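Local coordinates for ancestral congerin Con-anc (PDB 3AJZ), which probably binds beta-galactosides as a reconstructed ancestral fish galectin, and holds a galactose-glucose glycan in its carbohydrate pocket, at residues 44-49 and 97-102; 18-23 and 119-124; 31-36 and 84-89. All coordinates share one frame; numbering follows the deposited sequence.

Contact 1: 44-49 and 97-102; sequences LHIDHR and FYIQLP. With GAL (beta-D-galactopyranose), chain B; BGC (beta-D-glucopyranose), chain C.
Leu44 sets its CB over the face of the Phe97 ring, and this pair, with Ile99 beside it, carries most of the 235 Å² buried between 44-49 and 97-102. The CH-pi evidence is direct: Leu44 CB stands 3.9 Å from the centroid of the Phe97 ring, only 11° off the ring normal. Turning CG anti to the backbone N (chi1 175°) sends the leucine on along the same face, where CD2 comes to 3.7 Å from Phe97 CD1. The other branch meets the isoleucine tip to tip, Leu44 CD1 being 4.1 Å from Ile99 CD1. A smaller patch comes from Ile46, with Ile46 CD1 passing 4.0 Å from Ile99 CG2. With strand axes 10.2 Å apart and inclined by 29°, the two strands belong to facing sheets of the galectin beta-sandwich and meet through side chains. Strand 42-49 has two faces: even-numbered residues enter the core, while His45, Asp47 and Arg49 on the other side line the sugar pocket. There His45 NE2 shares a hydrogen bond with O4 of the galactose at 2.8 Å. Arg49 NH1 gives bonds to O4 and O5 of that sugar, and NH2 reaches O3 of the glucose at 2.8 Å in a fairly straight bond. The guanidinium is steadied from within the strand by the salt bridge from Arg49 NE to Asp47 OD2, 2.8 Å long and nearly in the guanidinium plane. Arg30 also pairs with Asp47, and Asn34 OD1 holds His45 ND1 from the adjacent strand.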
loop_
_atom_site.group_PDB
_atom_site.type_symbol
_atom_site.label_atom_id
_atom_site.label_comp_id
_atom_site.label_asym_id
_atom_site.label_seq_id
_atom_site.Cartn_x
_atom_site.Cartn_y
_atom_site.Cartn_z
ATOM N N LEU A 44 0.427 11.573 -12.702
ATOM C CA LEU A 44 -0.871 12.086 -12.325
ATOM C C LEU A 44 -0.789 12.558 -10.890
ATOM O O LEU A 44 -0.557 11.763 -9.962
ATOM C CB LEU A 44 -1.926 10.977 -12.477
ATOM C CG LEU A 44 -3.306 11.398 -11.989
ATOM C CD1 LEU A 44 -3.909 12.592 -12.779
ATOM C CD2 LEU A 44 -4.265 10.237 -12.025
ATOM N N HIS A 45 -0.934 13.877 -10.709
ATOM C CA HIS A 45 -1.005 14.548 -9.416
ATOM C C HIS A 45 -2.396 15.097 -9.279
ATOM O O HIS A 45 -2.849 15.872 -10.121
ATOM C CB HIS A 45 0.012 15.695 -9.411
ATOM C CG HIS A 45 -0.113 16.653 -8.258
ATOM N ND1 HIS A 45 0.290 16.364 -6.965
ATOM C CD2 HIS A 45 -0.484 17.966 -8.245
ATOM C CE1 HIS A 45 0.151 17.447 -6.210
ATOM N NE2 HIS A 45 -0.333 18.427 -6.957
ATOM N N ILE A 46 -3.101 14.677 -8.229
ATOM C CA ILE A 46 -4.470 15.138 -7.988
ATOM C C ILE A 46 -4.426 15.855 -6.664
ATOM O O ILE A 46 -4.296 15.207 -5.627
ATOM C CB ILE A 46 -5.448 13.942 -7.869
ATOM C CG1 ILE A 46 -5.253 12.928 -9.013
ATOM C CG2 ILE A 46 -6.881 14.466 -7.830
ATOM C CD1 ILE A 46 -5.940 11.577 -8.724
ATOM N N ASP A 47 -4.501 17.182 -6.688
ATOM C CA ASP A 47 -4.359 17.988 -5.472
ATOM C C ASP A 47 -5.735 18.446 -5.043
ATOM O O ASP A 47 -6.381 19.232 -5.746
ATOM C CB ASP A 47 -3.441 19.202 -5.729
ATOM C CG ASP A 47 -2.748 19.694 -4.474
ATOM O OD1 ASP A 47 -2.595 18.903 -3.515
ATOM O OD2 ASP A 47 -2.363 20.876 -4.453
ATOM N N HIS A 48 -6.180 17.975 -3.882
ATOM C CA HIS A 48 -7.488 18.292 -3.399
ATOM C C HIS A 48 -7.350 19.499 -2.482
ATOM O O HIS A 48 -6.946 19.354 -1.323
ATOM C CB HIS A 48 -8.041 17.081 -2.647
ATOM C CG HIS A 48 -8.011 15.823 -3.457
ATOM N ND1 HIS A 48 -6.909 15.005 -3.526
ATOM C CD2 HIS A 48 -8.957 15.242 -4.232
ATOM C CE1 HIS A 48 -7.168 13.973 -4.312
ATOM N NE2 HIS A 48 -8.412 14.092 -4.749
ATOM N N ARG A 49 -7.642 20.694 -3.008
ATOM C CA ARG A 49 -7.403 21.945 -2.272
ATOM C C ARG A 49 -8.639 22.457 -1.571
ATOM O O ARG A 49 -9.515 23.058 -2.202
ATOM C CB ARG A 49 -6.842 23.028 -3.213
ATOM C CG ARG A 49 -5.552 22.577 -3.833
ATOM C CD ARG A 49 -4.958 23.656 -4.725
ATOM N NE ARG A 49 -3.678 23.183 -5.225
ATOM C CZ ARG A 49 -2.848 23.880 -5.986
ATOM N NH1 ARG A 49 -1.706 23.325 -6.371
ATOM N NH2 ARG A 49 -3.159 25.110 -6.379
ATOM N N PHE A 97 -6.270 9.528 -18.211
ATOM C CA PHE A 97 -6.568 8.991 -16.870
ATOM C C PHE A 97 -8.001 9.319 -16.587
ATOM O O PHE A 97 -8.475 10.433 -16.882
ATOM C CB PHE A 97 -5.762 9.718 -15.784
ATOM C CG PHE A 97 -4.300 9.425 -15.793
ATOM C CD1 PHE A 97 -3.763 8.305 -15.131
ATOM C CD2 PHE A 97 -3.425 10.326 -16.390
ATOM C CE1 PHE A 97 -2.409 8.076 -15.134
ATOM C CE2 PHE A 97 -2.075 10.111 -16.361
ATOM C CZ PHE A 97 -1.558 9.002 -15.753
ATOM N N TYR A 98 -8.691 8.374 -15.944
ATOM C CA TYR A 98 -10.063 8.541 -15.521
ATOM C C TYR A 98 -10.109 8.445 -14.005
ATOM O O TYR A 98 -9.764 7.399 -13.433
ATOM C CB TYR A 98 -10.920 7.426 -16.150
ATOM C CG TYR A 98 -10.792 7.380 -17.661
ATOM C CD1 TYR A 98 -9.875 6.539 -18.283
ATOM C CD2 TYR A 98 -11.566 8.219 -18.456
ATOM C CE1 TYR A 98 -9.721 6.510 -19.682
ATOM C CE2 TYR A 98 -11.437 8.193 -19.851
ATOM C CZ TYR A 98 -10.515 7.352 -20.452
ATOM O OH TYR A 98 -10.366 7.318 -21.833
ATOM N N ILE A 99 -10.512 9.531 -13.370
ATOM C CA ILE A 99 -10.470 9.627 -11.915
ATOM C C ILE A 99 -11.918 9.629 -11.426
ATOM O O ILE A 99 -12.668 10.547 -11.730
ATOM C CB ILE A 99 -9.752 10.917 -11.493
ATOM C CG1 ILE A 99 -8.305 10.878 -11.993
ATOM C CG2 ILE A 99 -9.756 11.068 -9.974
ATOM C CD1 ILE A 99 -7.957 12.047 -12.860
ATOM N N GLN A 100 -12.292 8.591 -10.698
ATOM C CA GLN A 100 -13.667 8.454 -10.227
ATOM C C GLN A 100 -13.766 9.028 -8.818
ATOM O O GLN A 100 -13.125 8.516 -7.878
ATOM C CB GLN A 100 -14.067 6.971 -10.231
ATOM C CG GLN A 100 -15.528 6.689 -9.824
ATOM C CD GLN A 100 -16.483 7.300 -10.789
ATOM O OE1 GLN A 100 -16.553 6.889 -11.949
ATOM N NE2 GLN A 100 -17.181 8.325 -10.347
ATOM N N LEU A 101 -14.531 10.109 -8.680
ATOM C CA LEU A 101 -14.715 10.782 -7.402
ATOM C C LEU A 101 -15.888 10.099 -6.672
ATOM O O LEU A 101 -16.714 9.450 -7.296
ATOM C CB LEU A 101 -14.981 12.290 -7.595
ATOM C CG LEU A 101 -13.949 13.086 -8.418
ATOM C CD1 LEU A 101 -14.391 14.551 -8.503
ATOM C CD2 LEU A 101 -12.552 13.016 -7.782
ATOM N N PRO A 102 -15.911 10.206 -5.351
ATOM C CA PRO A 102 -16.886 9.414 -4.594
ATOM C C PRO A 102 -18.307 9.925 -4.699
ATOM O O PRO A 102 -19.226 9.210 -4.285
ATOM C CB PRO A 102 -16.366 9.492 -3.162
ATOM C CG PRO A 102 -15.655 10.845 -3.104
ATOM C CD PRO A 102 -14.995 10.955 -4.483
HETATM C C1 GAL B . 1.696 24.202 -6.815
HETATM C C2 GAL B . 1.962 23.405 -5.519
HETATM C C3 GAL B . 2.514 22.018 -5.829
HETATM C C4 GAL B . 1.568 21.325 -6.822
HETATM C C5 GAL B . 1.469 22.229 -8.063
HETATM C C6 GAL B . 0.567 21.623 -9.119
HETATM O O2 GAL B . 2.867 24.111 -4.664
HETATM O O3 GAL B . 2.618 21.282 -4.635
HETATM O O4 GAL B . 0.320 21.091 -6.187
HETATM O O5 GAL B . 0.891 23.493 -7.742
HETATM O O6 GAL B . 0.579 22.419 -10.294
HETATM C C2 BGC C . -0.356 28.242 -8.523
HETATM C C3 BGC C . -0.340 27.006 -7.617
HETATM C C4 BGC C . 1.065 26.430 -7.461
HETATM C C5 BGC C . 1.940 27.594 -6.964
HETATM C C6 BGC C . 3.393 27.222 -6.727
HETATM C C1 BGC C . 0.629 29.259 -7.952
HETATM O O1 BGC C . 0.753 30.341 -8.836
HETATM O O2 BGC C . -1.640 28.801 -8.556
HETATM O O3 BGC C . -1.198 26.015 -8.143
HETATM O O4 BGC C . 1.044 25.433 -6.450
HETATM O O5 BGC C . 1.886 28.631 -7.925
HETATM O O6 BGC C . 3.927 26.693 -7.918
#

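Contact 2: 18-23 and 119-124; sequences LTVGGV and NFIYLA
Ile121 reaches across the core to both Leu18 and Val20, and its side chain can be followed atom by atom. Its CB lies 4.1 Å from Leu18 CD2, the leucine passing at a slant to the isoleucine. One bond farther out, CG1 is equally near both partners, 4.2 Å from Leu18 CD2 and from Val20 CG1. With CG1 anti to the backbone N (chi1 178°) and chi2 at -89° bending the chain again, Ile121 CD1 is carried on to Val20 CG1, which it meets tip to tip at 3.6 Å. Val20 has two conformers, so its contacts hold for the one described and are less certain. The contact is entirely apolar, and most of its 139 Å² comes from these three buried residues. The CA atoms of Val20 and Ile121 are 9.1 Å apart, a separation that fits two layers packed face to face. Nearby, Asn119 and Phe120 both face Gly36, forming a classic beta bulge in strand 117-125. In its own sheet that strand lies between 30-36 and the short N-terminal strands, and Ile121 also touches Val35 and Val7. Strand 18-24, in the opposing sheet of the galectin sandwich, runs between 85-92 and 127-134, with Leu18 packing on Val132 within that sheet.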
loop_
_atom_site.group_PDB
_atom_site.type_symbol
_atom_site.label_atom_id
_atom_site.label_comp_id
_atom_site.label_asym_id
_atom_site.label_seq_id
_atom_site.Cartn_x
_atom_site.Cartn_y
_atom_site.Cartn_z
ATOM N N LEU A 18 -7.065 1.186 -9.619
ATOM C CA LEU A 18 -6.351 1.507 -8.384
ATOM C C LEU A 18 -7.286 2.322 -7.494
ATOM O O LEU A 18 -7.754 3.403 -7.885
ATOM C CB LEU A 18 -5.110 2.351 -8.718
ATOM C CG LEU A 18 -4.432 2.964 -7.503
ATOM C CD1 LEU A 18 -3.780 1.894 -6.657
ATOM C CD2 LEU A 18 -3.338 3.908 -7.962
ATOM N N THR A 19 -7.600 1.793 -6.305
ATOM C CA THR A 19 -8.448 2.512 -5.374
ATOM C C THR A 19 -7.608 2.964 -4.199
ATOM O O THR A 19 -6.809 2.184 -3.669
ATOM C CB THR A 19 -9.588 1.612 -4.873
ATOM O OG1 THR A 19 -10.347 1.183 -6.006
ATOM C CG2 THR A 19 -10.498 2.363 -3.918
ATOM N N VAL A 20 -7.793 4.217 -3.791
ATOM C CA VAL A 20 -7.062 4.742 -2.643
ATOM C C VAL A 20 -8.069 5.349 -1.693
ATOM O O VAL A 20 -8.931 6.143 -2.112
ATOM C CB VAL A 20 -6.030 5.802 -3.076
ATOM C CG1 VAL A 20 -4.818 5.136 -3.705
ATOM C CG2 VAL A 20 -6.674 6.746 -4.046
ATOM N N GLY A 21 -7.997 4.903 -0.434
ATOM C CA GLY A 21 -8.883 5.387 0.594
ATOM C C GLY A 21 -8.097 5.983 1.754
ATOM O O GLY A 21 -6.939 5.608 2.010
ATOM N N GLY A 22 -8.718 6.921 2.445
ATOM C CA GLY A 22 -8.058 7.505 3.606
ATOM C C GLY A 22 -8.980 8.427 4.338
ATOM O O GLY A 22 -10.179 8.441 4.087
ATOM N N VAL A 23 -8.398 9.222 5.243
ATOM C CA VAL A 23 -9.139 10.184 6.050
ATOM C C VAL A 23 -8.464 11.553 5.898
ATOM O O VAL A 23 -7.258 11.640 6.096
ATOM C CB VAL A 23 -9.114 9.786 7.560
ATOM C CG1 VAL A 23 -10.062 10.664 8.342
ATOM C CG2 VAL A 23 -9.434 8.284 7.772
ATOM N N ASN A 119 4.245 2.269 -11.501
ATOM C CA ASN A 119 4.820 1.449 -10.466
ATOM C C ASN A 119 4.817 2.059 -9.071
ATOM O O ASN A 119 5.311 1.428 -8.136
ATOM C CB ASN A 119 6.209 0.997 -10.893
ATOM C CG ASN A 119 7.135 2.142 -11.155
ATOM O OD1 ASN A 119 7.402 2.966 -10.272
ATOM N ND2 ASN A 119 7.663 2.201 -12.388
ATOM N N PHE A 120 4.235 3.249 -8.916
ATOM C CA PHE A 120 4.064 3.826 -7.573
ATOM C C PHE A 120 2.860 4.711 -7.425
ATOM O O PHE A 120 2.365 5.283 -8.396
ATOM C CB PHE A 120 5.302 4.569 -7.063
ATOM C CG PHE A 120 5.510 5.924 -7.679
ATOM C CD1 PHE A 120 6.476 6.096 -8.672
ATOM C CD2 PHE A 120 4.753 7.023 -7.271
ATOM C CE1 PHE A 120 6.685 7.364 -9.253
ATOM C CE2 PHE A 120 4.927 8.294 -7.867
ATOM C CZ PHE A 120 5.907 8.456 -8.848
ATOM N N ILE A 121 2.378 4.777 -6.185
ATOM C CA ILE A 121 1.364 5.758 -5.788
ATOM C C ILE A 121 1.725 6.221 -4.402
ATOM O O ILE A 121 2.036 5.398 -3.527
ATOM C CB ILE A 121 -0.137 5.216 -5.806
ATOM C CG1 ILE A 121 -1.135 6.305 -5.334
ATOM C CG2 ILE A 121 -0.270 3.859 -5.062
ATOM C CD1 ILE A 121 -1.409 6.377 -3.830
ATOM N N TYR A 122 1.723 7.542 -4.197
ATOM C CA TYR A 122 1.897 8.061 -2.845
ATOM C C TYR A 122 0.979 9.214 -2.495
ATOM O O TYR A 122 0.508 9.957 -3.381
ATOM C CB TYR A 122 3.360 8.425 -2.548
ATOM C CG TYR A 122 3.890 9.636 -3.271
ATOM C CD1 TYR A 122 3.740 10.912 -2.727
ATOM C CD2 TYR A 122 4.582 9.498 -4.471
ATOM C CE1 TYR A 122 4.266 12.035 -3.386
ATOM C CE2 TYR A 122 5.113 10.592 -5.136
ATOM C CZ TYR A 122 4.941 11.852 -4.601
ATOM O OH TYR A 122 5.490 12.957 -5.240
ATOM N N LEU A 123 0.679 9.331 -1.203
ATOM C CA LEU A 123 -0.153 10.423 -0.711
ATOM C C LEU A 123 0.753 11.502 -0.152
ATOM O O LEU A 123 1.770 11.175 0.432
ATOM C CB LEU A 123 -1.094 9.917 0.407
ATOM C CG LEU A 123 -2.437 10.633 0.517
ATOM C CD1 LEU A 123 -3.231 10.198 -0.704
ATOM C CD2 LEU A 123 -3.211 10.238 1.727
ATOM N N ALA A 124 0.353 12.768 -0.326
ATOM C CA ALA A 124 1.042 13.898 0.313
ATOM C C ALA A 124 0.046 14.854 0.942
ATOM O O ALA A 124 -1.128 14.933 0.530
ATOM C CB ALA A 124 1.912 14.651 -0.705
#

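Contact 3: 31-36 and 84-89; sequences FSINVG and EHFQIT
Phe31 and Phe86 both place CG between the backbone N and the carbonyl carbon (chi1 77° and 67°), and from opposite directions these torsions bring their rings together in the core. The CE2-CZ end of the Phe31 ring lies over one face of Phe86: Phe31 CZ stands 3.6 Å above the Phe86 plane, over the ring centre, and the closest atoms are Phe31 CE2 and Phe86 CZ at 3.5 Å. The centroids lie 4.6 Å apart with the planes at 33°, so the two rings meet obliquely. Beside the rings, Ile33 and Ile88 slide past each other until their CD1 atoms are 3.6 Å apart. Ile33 also reaches the aromatic pair, though more loosely, its CD1 lying 4.5 Å from Phe86 CE2. These four buried residues account for the 169 Å² enclosed by the contact. On its other side, strand 30-36 carries polar groups: Asn34 ND2 donates to Ser32 OG at 3.0 Å, with Ser32 OG close to the amide plane of Asn34. That amide also bonds to Tyr122 O, which helps fix its rotation and leaves its OD1 positioned to hold His45, a sugar-pocket residue. Phe31 in turn stacks on His48, and Phe80 borders both Phe86 and Ile88. Strand axes 10.7 Å apart and only moderately inclined show two sheets packed face to face, the aromatic and aliphatic filling of the galectin beta-sandwich, the carbohydrate-recognition fold of this family.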
loop_
_atom_site.group_PDB
_atom_site.type_symbol
_atom_site.label_atom_id
_atom_site.label_comp_id
_atom_site.label_asym_id
_atom_site.label_seq_id
_atom_site.Cartn_x
_atom_site.Cartn_y
_atom_site.Cartn_z
ATOM N N PHE A 31 -4.614 17.886 0.233
ATOM C CA PHE A 31 -3.826 16.654 0.153
ATOM C C PHE A 31 -3.798 16.180 -1.300
ATOM O O PHE A 31 -4.747 16.430 -2.046
ATOM C CB PHE A 31 -4.384 15.560 1.082
ATOM C CG PHE A 31 -5.620 14.894 0.543
ATOM C CD1 PHE A 31 -6.865 15.456 0.761
ATOM C CD2 PHE A 31 -5.510 13.714 -0.217
ATOM C CE1 PHE A 31 -8.032 14.838 0.257
ATOM C CE2 PHE A 31 -6.663 13.086 -0.733
ATOM C CZ PHE A 31 -7.905 13.642 -0.503
ATOM N N SER A 32 -2.755 15.430 -1.671
ATOM C CA SER A 32 -2.670 14.899 -3.033
ATOM C C SER A 32 -2.469 13.397 -3.160
ATOM O O SER A 32 -1.874 12.759 -2.291
ATOM C CB SER A 32 -1.592 15.627 -3.874
ATOM O OG SER A 32 -0.329 15.477 -3.236
ATOM N N ILE A 33 -2.969 12.857 -4.268
ATOM C CA ILE A 33 -2.641 11.524 -4.719
ATOM C C ILE A 33 -1.714 11.634 -5.910
ATOM O O ILE A 33 -1.954 12.475 -6.821
ATOM C CB ILE A 33 -3.909 10.765 -5.105
ATOM C CG1 ILE A 33 -4.750 10.523 -3.854
ATOM C CG2 ILE A 33 -3.553 9.418 -5.713
ATOM C CD1 ILE A 33 -6.120 9.991 -4.165
ATOM N N ASN A 34 -0.656 10.827 -5.915
ATOM C CA ASN A 34 0.435 11.012 -6.888
ATOM C C ASN A 34 0.783 9.664 -7.449
ATOM O O ASN A 34 1.277 8.833 -6.697
ATOM C CB ASN A 34 1.655 11.591 -6.179
ATOM C CG ASN A 34 1.369 12.931 -5.578
ATOM O OD1 ASN A 34 1.493 13.948 -6.260
ATOM N ND2 ASN A 34 0.976 12.961 -4.316
ATOM N N VAL A 35 0.548 9.443 -8.744
ATOM C CA VAL A 35 0.797 8.148 -9.410
ATOM C C VAL A 35 1.913 8.328 -10.427
ATOM O O VAL A 35 1.927 9.339 -11.133
ATOM C CB VAL A 35 -0.483 7.668 -10.147
ATOM C CG1 VAL A 35 -0.203 6.354 -10.909
ATOM C CG2 VAL A 35 -1.642 7.500 -9.146
ATOM N N GLY A 36 2.833 7.381 -10.528
ATOM C CA GLY A 36 3.880 7.578 -11.521
ATOM C C GLY A 36 4.712 6.348 -11.770
ATOM O O GLY A 36 4.410 5.241 -11.282
ATOM N N GLU A 84 -12.858 13.822 7.328
ATOM C CA GLU A 84 -13.690 12.683 6.927
ATOM C C GLU A 84 -13.033 11.770 5.917
ATOM O O GLU A 84 -12.091 12.153 5.208
ATOM C CB GLU A 84 -15.018 13.179 6.342
ATOM C CG GLU A 84 -15.780 14.149 7.254
ATOM C CD GLU A 84 -16.122 13.551 8.613
ATOM O OE1 GLU A 84 -16.241 12.296 8.738
ATOM O OE2 GLU A 84 -16.283 14.362 9.561
ATOM N N HIS A 85 -13.537 10.550 5.839
ATOM C CA HIS A 85 -13.060 9.581 4.881
ATOM C C HIS A 85 -13.352 9.962 3.456
ATOM O O HIS A 85 -14.364 10.588 3.147
ATOM C CB HIS A 85 -13.713 8.217 5.169
ATOM C CG HIS A 85 -13.307 7.653 6.492
ATOM N ND1 HIS A 85 -12.476 6.557 6.612
ATOM C CD2 HIS A 85 -13.563 8.073 7.756
ATOM C CE1 HIS A 85 -12.285 6.291 7.894
ATOM N NE2 HIS A 85 -12.926 7.202 8.609
ATOM N N PHE A 86 -12.441 9.539 2.588
ATOM C CA PHE A 86 -12.668 9.634 1.149
ATOM C C PHE A 86 -12.161 8.362 0.466
ATOM O O PHE A 86 -11.303 7.607 1.003
ATOM C CB PHE A 86 -11.889 10.825 0.550
ATOM C CG PHE A 86 -10.404 10.629 0.618
ATOM C CD1 PHE A 86 -9.717 11.004 1.751
ATOM C CD2 PHE A 86 -9.702 10.017 -0.434
ATOM C CE1 PHE A 86 -8.355 10.756 1.879
ATOM C CE2 PHE A 86 -8.345 9.746 -0.307
ATOM C CZ PHE A 86 -7.669 10.141 0.844
ATOM N N GLN A 87 -12.640 8.139 -0.749
ATOM C CA GLN A 87 -12.105 7.069 -1.576
ATOM C C GLN A 87 -12.168 7.541 -3.014
ATOM O O GLN A 87 -13.162 8.140 -3.443
ATOM C CB GLN A 87 -12.946 5.817 -1.380
ATOM C CG GLN A 87 -12.429 4.560 -2.076
ATOM C CD GLN A 87 -13.513 3.488 -2.082
ATOM O OE1 GLN A 87 -14.062 3.126 -3.132
ATOM N NE2 GLN A 87 -13.867 3.024 -0.895
ATOM N N ILE A 88 -11.092 7.298 -3.752
ATOM C CA ILE A 88 -11.056 7.645 -5.196
ATOM C C ILE A 88 -10.566 6.414 -5.964
ATOM O O ILE A 88 -9.741 5.652 -5.445
ATOM C CB ILE A 88 -10.079 8.818 -5.412
ATOM C CG1 ILE A 88 -10.666 10.124 -4.855
ATOM C CG2 ILE A 88 -9.714 8.996 -6.878
ATOM C CD1 ILE A 88 -9.571 11.024 -4.234
ATOM N N THR A 89 -11.025 6.228 -7.208
ATOM C CA THR A 89 -10.505 5.134 -8.029
ATOM C C THR A 89 -9.992 5.707 -9.343
ATOM O O THR A 89 -10.626 6.609 -9.923
ATOM C CB THR A 89 -11.576 4.052 -8.300
ATOM O OG1 THR A 89 -11.966 3.454 -7.054
ATOM C CG2 THR A 89 -11.063 2.934 -9.196
#

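From the N terminus, strand 18-24 opens the widest loop, which contact 2 closes at 119-124, bringing regions near the two ends of the chain together across the sandwich. Both other contacts nest inside it. Segment 31-36 comes next and waits for 84-89 to complete contact 3; before it does, 44-49 opens contact 1, which closes at 97-102, so contacts 1 and 3 cross. Their strands are neighbours in each sheet, 30-36 with 42-49 and 85-92 with 96-100, a probable hydrogen bond from Gln100 N to Thr89 O joining the second pair. Contacts 2 and 3 share a sheet, 117-125 lying beside 30-36, with Tyr122 N probably bonded to Asn34 O.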